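Local coordinates for protein yciO (Escherichia coli, PDB 1K7J) that is of uncertain function but probably binds double-stranded RNA, at residues I17-R25 against I128-L136. Sequence-based numbering, arbitrary orientation.
Sequences INQAVEIVR and IAQALLEAL
With CG2 anti to the backbone N and CG1 beside it (chi1 -71°), Ile17 lays both branches against helix 127-136, and Val21, its CG1 anti to the backbone N (chi1 168°), sets CG2 against the same surface one turn on. Ile17 is a knob in the hole formed by Ile128, Ala131, Leu132 and Ala135: CD1 lies 3.8 Å from Ala131 CB and also touches Leu132 CD2, while CG2 rests over the backbone at Ala131 O. Leu132 CD2 reaches across to Ala20 CB, 3.7 Å away. Further along, Val21 CG2 meets Ala135 CB at 3.5 Å, and its CG1 packs on Leu136 CA. Cutting Ile17 back to an alanine would probably open a gap among Ile128, Ala131, Leu132 and Ala135. The extended Arg25 chain passes Leu136 in the opposite direction, and NH2 donates to Leu136 O (3.2 Å) from above the carbonyl plane; Ala135 O is nearer to NH2 (2.8 Å) but poorly angled for a bond. A water donates to Leu136 O and weakly accepts from Arg25 NE, while Val21 CG1 covers one guanidinium face near its rim. Segments 17-25 and 128-136 cross at -59°, their axes 9.2 Å apart; Ala20 and Leu132 both touch Ile172 of strand 170-173, placing the pair on the mixed sheet. Small Ala131 and Ala135 probably let Ile17 and Val21 reach the backbone, and the guanidinium's positive charge probably suits the partly negative carbonyls ending helix 127-136.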
ATOM      1  N   ILE A  17     -14.717  -1.703   9.699  1.00  9.51           N
ATOM      2  CA  ILE A  17     -13.286  -1.419   9.689  1.00  9.38           C
ATOM      3  C   ILE A  17     -12.634  -2.319  10.741  1.00  9.54           C
ATOM      4  O   ILE A  17     -11.606  -2.946  10.486  1.00  9.11           O
ATOM      5  CB  ILE A  17     -13.002   0.060  10.046  1.00  8.43           C
ATOM      6  CG1 ILE A  17     -13.437   0.969   8.895  1.00  8.70           C
ATOM      7  CG2 ILE A  17     -11.521   0.257  10.361  1.00  8.63           C
ATOM      8  CD1 ILE A  17     -12.633   0.774   7.610  1.00  8.49           C
ATOM      9  N   ASN A  18     -13.244  -2.389  11.921  1.00 10.20           N
ATOM     10  CA  ASN A  18     -12.700  -3.218  12.992  1.00 10.74           C
ATOM     11  C   ASN A  18     -12.663  -4.692  12.603  1.00 10.64           C
ATOM     12  O   ASN A  18     -11.672  -5.379  12.850  1.00 10.84           O
ATOM     13  CB  ASN A  18     -13.502  -3.026  14.286  1.00 11.80           C
ATOM     14  CG  ASN A  18     -13.251  -1.673  14.931  1.00 12.74           C
ATOM     15  OD1 ASN A  18     -12.313  -0.963  14.564  1.00 13.17           O
ATOM     16  ND2 ASN A  18     -14.080  -1.315  15.907  1.00 14.06           N
ATOM     17  N   GLN A  19     -13.735  -5.181  11.987  1.00 10.92           N
ATOM     18  CA  GLN A  19     -13.764  -6.576  11.565  1.00 11.17           C
ATOM     19  C   GLN A  19     -12.674  -6.846  10.528  1.00 10.51           C
ATOM     20  O   GLN A  19     -12.039  -7.900  10.542  1.00 10.91           O
ATOM     21  CB  GLN A  19     -15.136  -6.940  10.994  1.00 12.75           C
ATOM     22  CG  GLN A  19     -16.198  -7.149  12.058  1.00 15.54           C
ATOM     23  CD  GLN A  19     -17.538  -7.544  11.472  1.00 17.36           C
ATOM     24  OE1 GLN A  19     -17.617  -8.419  10.609  1.00 18.27           O
ATOM     25  NE2 GLN A  19     -18.605  -6.909  11.949  1.00 18.52           N
ATOM     26  N   ALA A  20     -12.453  -5.887   9.634  1.00  9.79           N
ATOM     27  CA  ALA A  20     -11.427  -6.034   8.608  1.00  9.54           C
ATOM     28  C   ALA A  20     -10.055  -6.130   9.267  1.00  9.68           C
ATOM     29  O   ALA A  20      -9.232  -6.967   8.898  1.00 10.48           O
ATOM     30  CB  ALA A  20     -11.467  -4.844   7.650  1.00  9.13           C
ATOM     31  N   VAL A  21      -9.814  -5.270  10.250  1.00 10.59           N
ATOM     32  CA  VAL A  21      -8.536  -5.269  10.954  1.00 11.39           C
ATOM     33  C   VAL A  21      -8.328  -6.576  11.723  1.00 11.95           C
ATOM     34  O   VAL A  21      -7.205  -7.073  11.819  1.00 11.90           O
ATOM     35  CB  VAL A  21      -8.436  -4.058  11.912  1.00 11.69           C
ATOM     36  CG1 VAL A  21      -7.249  -4.220  12.854  1.00 12.45           C
ATOM     37  CG2 VAL A  21      -8.275  -2.778  11.101  1.00 12.42           C
ATOM     38  N   GLU A  22      -9.401  -7.141  12.264  1.00 12.56           N
ATOM     39  CA  GLU A  22      -9.260  -8.393  12.995  1.00 13.61           C
ATOM     40  C   GLU A  22      -8.840  -9.502  12.033  1.00 13.07           C
ATOM     41  O   GLU A  22      -8.071 -10.393  12.395  1.00 12.98           O
ATOM     42  CB  GLU A  22     -10.566  -8.764  13.701  1.00 16.27           C
ATOM     43  CG  GLU A  22     -10.415  -9.943  14.648  1.00 20.14           C
ATOM     44  CD  GLU A  22      -9.198  -9.814  15.555  1.00 22.31           C
ATOM     45  OE1 GLU A  22      -9.097  -8.804  16.288  1.00 22.72           O
ATOM     46  OE2 GLU A  22      -8.337 -10.724  15.530  1.00 23.26           O
ATOM     47  N   ILE A  23      -9.345  -9.443  10.805  1.00 12.37           N
ATOM     48  CA  ILE A  23      -8.985 -10.429   9.794  1.00 12.12           C
ATOM     49  C   ILE A  23      -7.493 -10.279   9.488  1.00 12.35           C
ATOM     50  O   ILE A  23      -6.772 -11.269   9.357  1.00 12.67           O
ATOM     51  CB  ILE A  23      -9.827 -10.233   8.512  1.00 11.98           C
ATOM     52  CG1 ILE A  23     -11.269 -10.678   8.787  1.00 12.58           C
ATOM     53  CG2 ILE A  23      -9.218 -11.011   7.348  1.00 12.23           C
ATOM     54  CD1 ILE A  23     -12.273 -10.277   7.717  1.00 12.28           C
ATOM     55  N   VAL A  24      -7.029  -9.036   9.387  1.00 11.72           N
ATOM     56  CA  VAL A  24      -5.617  -8.774   9.123  1.00 11.85           C
ATOM     57  C   VAL A  24      -4.752  -9.285  10.281  1.00 12.50           C
ATOM     58  O   VAL A  24      -3.721  -9.921  10.062  1.00 13.08           O
ATOM     59  CB  VAL A  24      -5.359  -7.255   8.924  1.00 11.89           C
ATOM     60  CG1 VAL A  24      -3.852  -6.965   8.896  1.00 11.32           C
ATOM     61  CG2 VAL A  24      -6.003  -6.793   7.628  1.00 11.62           C
ATOM     62  N   ARG A  25      -5.180  -9.018  11.512  1.00 12.95           N
ATOM     63  CA  ARG A  25      -4.423  -9.450  12.685  1.00 14.04           C
ATOM     64  C   ARG A  25      -4.299 -10.965  12.780  1.00 14.21           C
ATOM     65  O   ARG A  25      -3.323 -11.479  13.325  1.00 14.61           O
ATOM     66  CB  ARG A  25      -5.058  -8.882  13.962  1.00 14.83           C
ATOM     67  CG  ARG A  25      -4.702  -7.417  14.187  1.00 16.68           C
ATOM     68  CD  ARG A  25      -5.491  -6.774  15.319  1.00 18.57           C
ATOM     69  NE  ARG A  25      -5.012  -5.417  15.578  1.00 20.35           N
ATOM     70  CZ  ARG A  25      -5.687  -4.490  16.252  1.00 21.40           C
ATOM     71  NH1 ARG A  25      -6.889  -4.761  16.745  1.00 21.39           N
ATOM     72  NH2 ARG A  25      -5.154  -3.290  16.440  1.00 21.32           N
ATOM     73  N   ILE A 128     -11.256   5.182   4.095  1.00  7.37           N
ATOM     74  CA  ILE A 128     -11.218   3.762   4.433  1.00  7.15           C
ATOM     75  C   ILE A 128      -9.812   3.282   4.783  1.00  6.95           C
ATOM     76  O   ILE A 128      -9.616   2.631   5.809  1.00  7.23           O
ATOM     77  CB  ILE A 128     -11.812   2.893   3.296  1.00  7.14           C
ATOM     78  CG1 ILE A 128     -13.331   3.099   3.240  1.00  7.38           C
ATOM     79  CG2 ILE A 128     -11.505   1.417   3.535  1.00  7.56           C
ATOM     80  CD1 ILE A 128     -14.020   2.375   2.085  1.00  6.82           C
ATOM     81  N   ALA A 129      -8.829   3.614   3.950  1.00  7.43           N
ATOM     82  CA  ALA A 129      -7.460   3.188   4.216  1.00  7.42           C
ATOM     83  C   ALA A 129      -6.958   3.806   5.518  1.00  7.13           C
ATOM     84  O   ALA A 129      -6.321   3.131   6.327  1.00  7.59           O
ATOM     85  CB  ALA A 129      -6.549   3.574   3.055  1.00  7.57           C
ATOM     86  N   GLN A 130      -7.248   5.087   5.730  1.00  7.72           N
ATOM     87  CA  GLN A 130      -6.816   5.741   6.956  1.00  7.77           C
ATOM     88  C   GLN A 130      -7.459   5.090   8.180  1.00  7.87           C
ATOM     89  O   GLN A 130      -6.803   4.901   9.204  1.00  8.55           O
ATOM     90  CB  GLN A 130      -7.153   7.231   6.914  1.00  8.28           C
ATOM     91  CG  GLN A 130      -6.096   8.072   6.206  1.00  8.99           C
ATOM     92  CD  GLN A 130      -4.784   8.098   6.967  1.00  9.52           C
ATOM     93  OE1 GLN A 130      -4.766   8.308   8.178  1.00 11.03           O
ATOM     94  NE2 GLN A 130      -3.679   7.898   6.259  1.00  9.91           N
ATOM     95  N   ALA A 131      -8.735   4.730   8.067  1.00  8.02           N
ATOM     96  CA  ALA A 131      -9.439   4.096   9.176  1.00  7.84           C
ATOM     97  C   ALA A 131      -8.827   2.730   9.492  1.00  8.11           C
ATOM     98  O   ALA A 131      -8.660   2.369  10.657  1.00  8.10           O
ATOM     99  CB  ALA A 131     -10.928   3.946   8.843  1.00  7.83           C
ATOM    100  N   LEU A 132      -8.491   1.970   8.452  1.00  8.05           N
ATOM    101  CA  LEU A 132      -7.885   0.659   8.651  1.00  7.97           C
ATOM    102  C   LEU A 132      -6.554   0.798   9.391  1.00  7.88           C
ATOM    103  O   LEU A 132      -6.272   0.056  10.338  1.00  8.15           O
ATOM    104  CB  LEU A 132      -7.656  -0.035   7.301  1.00  7.56           C
ATOM    105  CG  LEU A 132      -8.900  -0.516   6.545  1.00  7.43           C
ATOM    106  CD1 LEU A 132      -8.512  -0.974   5.140  1.00  7.40           C
ATOM    107  CD2 LEU A 132      -9.561  -1.656   7.314  1.00  8.05           C
ATOM    108  N   LEU A 133      -5.738   1.756   8.966  1.00  8.44           N
ATOM    109  CA  LEU A 133      -4.440   1.964   9.595  1.00  8.96           C
ATOM    110  C   LEU A 133      -4.583   2.435  11.035  1.00  9.37           C
ATOM    111  O   LEU A 133      -3.852   1.984  11.912  1.00  9.71           O
ATOM    112  CB  LEU A 133      -3.615   2.960   8.778  1.00  9.11           C
ATOM    113  CG  LEU A 133      -3.257   2.443   7.380  1.00  9.19           C
ATOM    114  CD1 LEU A 133      -2.568   3.544   6.590  1.00  9.46           C
ATOM    115  CD2 LEU A 133      -2.367   1.202   7.491  1.00 10.25           C
ATOM    116  N   GLU A 134      -5.528   3.335  11.285  1.00  9.81           N
ATOM    117  CA  GLU A 134      -5.744   3.826  12.640  1.00 11.01           C
ATOM    118  C   GLU A 134      -6.109   2.671  13.568  1.00 10.85           C
ATOM    119  O   GLU A 134      -5.620   2.586  14.694  1.00 10.81           O
ATOM    120  CB  GLU A 134      -6.866   4.867  12.665  1.00 13.02           C
ATOM    121  CG  GLU A 134      -7.034   5.550  14.014  1.00 16.55           C
ATOM    122  CD  GLU A 134      -8.206   6.514  14.038  1.00 19.32           C
ATOM    123  OE1 GLU A 134      -8.385   7.259  13.051  1.00 20.49           O
ATOM    124  OE2 GLU A 134      -8.941   6.533  15.048  1.00 20.78           O
ATOM    125  N   ALA A 135      -6.971   1.778  13.093  1.00 10.40           N
ATOM    126  CA  ALA A 135      -7.394   0.639  13.900  1.00 10.82           C
ATOM    127  C   ALA A 135      -6.281  -0.393  14.063  1.00 11.11           C
ATOM    128  O   ALA A 135      -6.139  -0.995  15.130  1.00 11.92           O
ATOM    129  CB  ALA A 135      -8.626  -0.011  13.276  1.00 10.90           C
ATOM    130  N   LEU A 136      -5.488  -0.596  13.014  1.00 10.86           N
ATOM    131  CA  LEU A 136      -4.398  -1.570  13.066  1.00 11.09           C
ATOM    132  C   LEU A 136      -3.294  -1.124  14.025  1.00 10.86           C
ATOM    133  O   LEU A 136      -2.741  -1.938  14.764  1.00 11.26           O
ATOM    134  CB  LEU A 136      -3.821  -1.797  11.665  1.00 11.10           C
ATOM    135  CG  LEU A 136      -2.701  -2.838  11.537  1.00 11.91           C
ATOM    136  CD1 LEU A 136      -3.178  -4.194  12.032  1.00 12.65           C
ATOM    137  CD2 LEU A 136      -2.266  -2.926  10.082  1.00 12.35           C
TER
HETATM  138  O   HOH W   1      -1.831  -4.823  14.835  1.00 53.24           O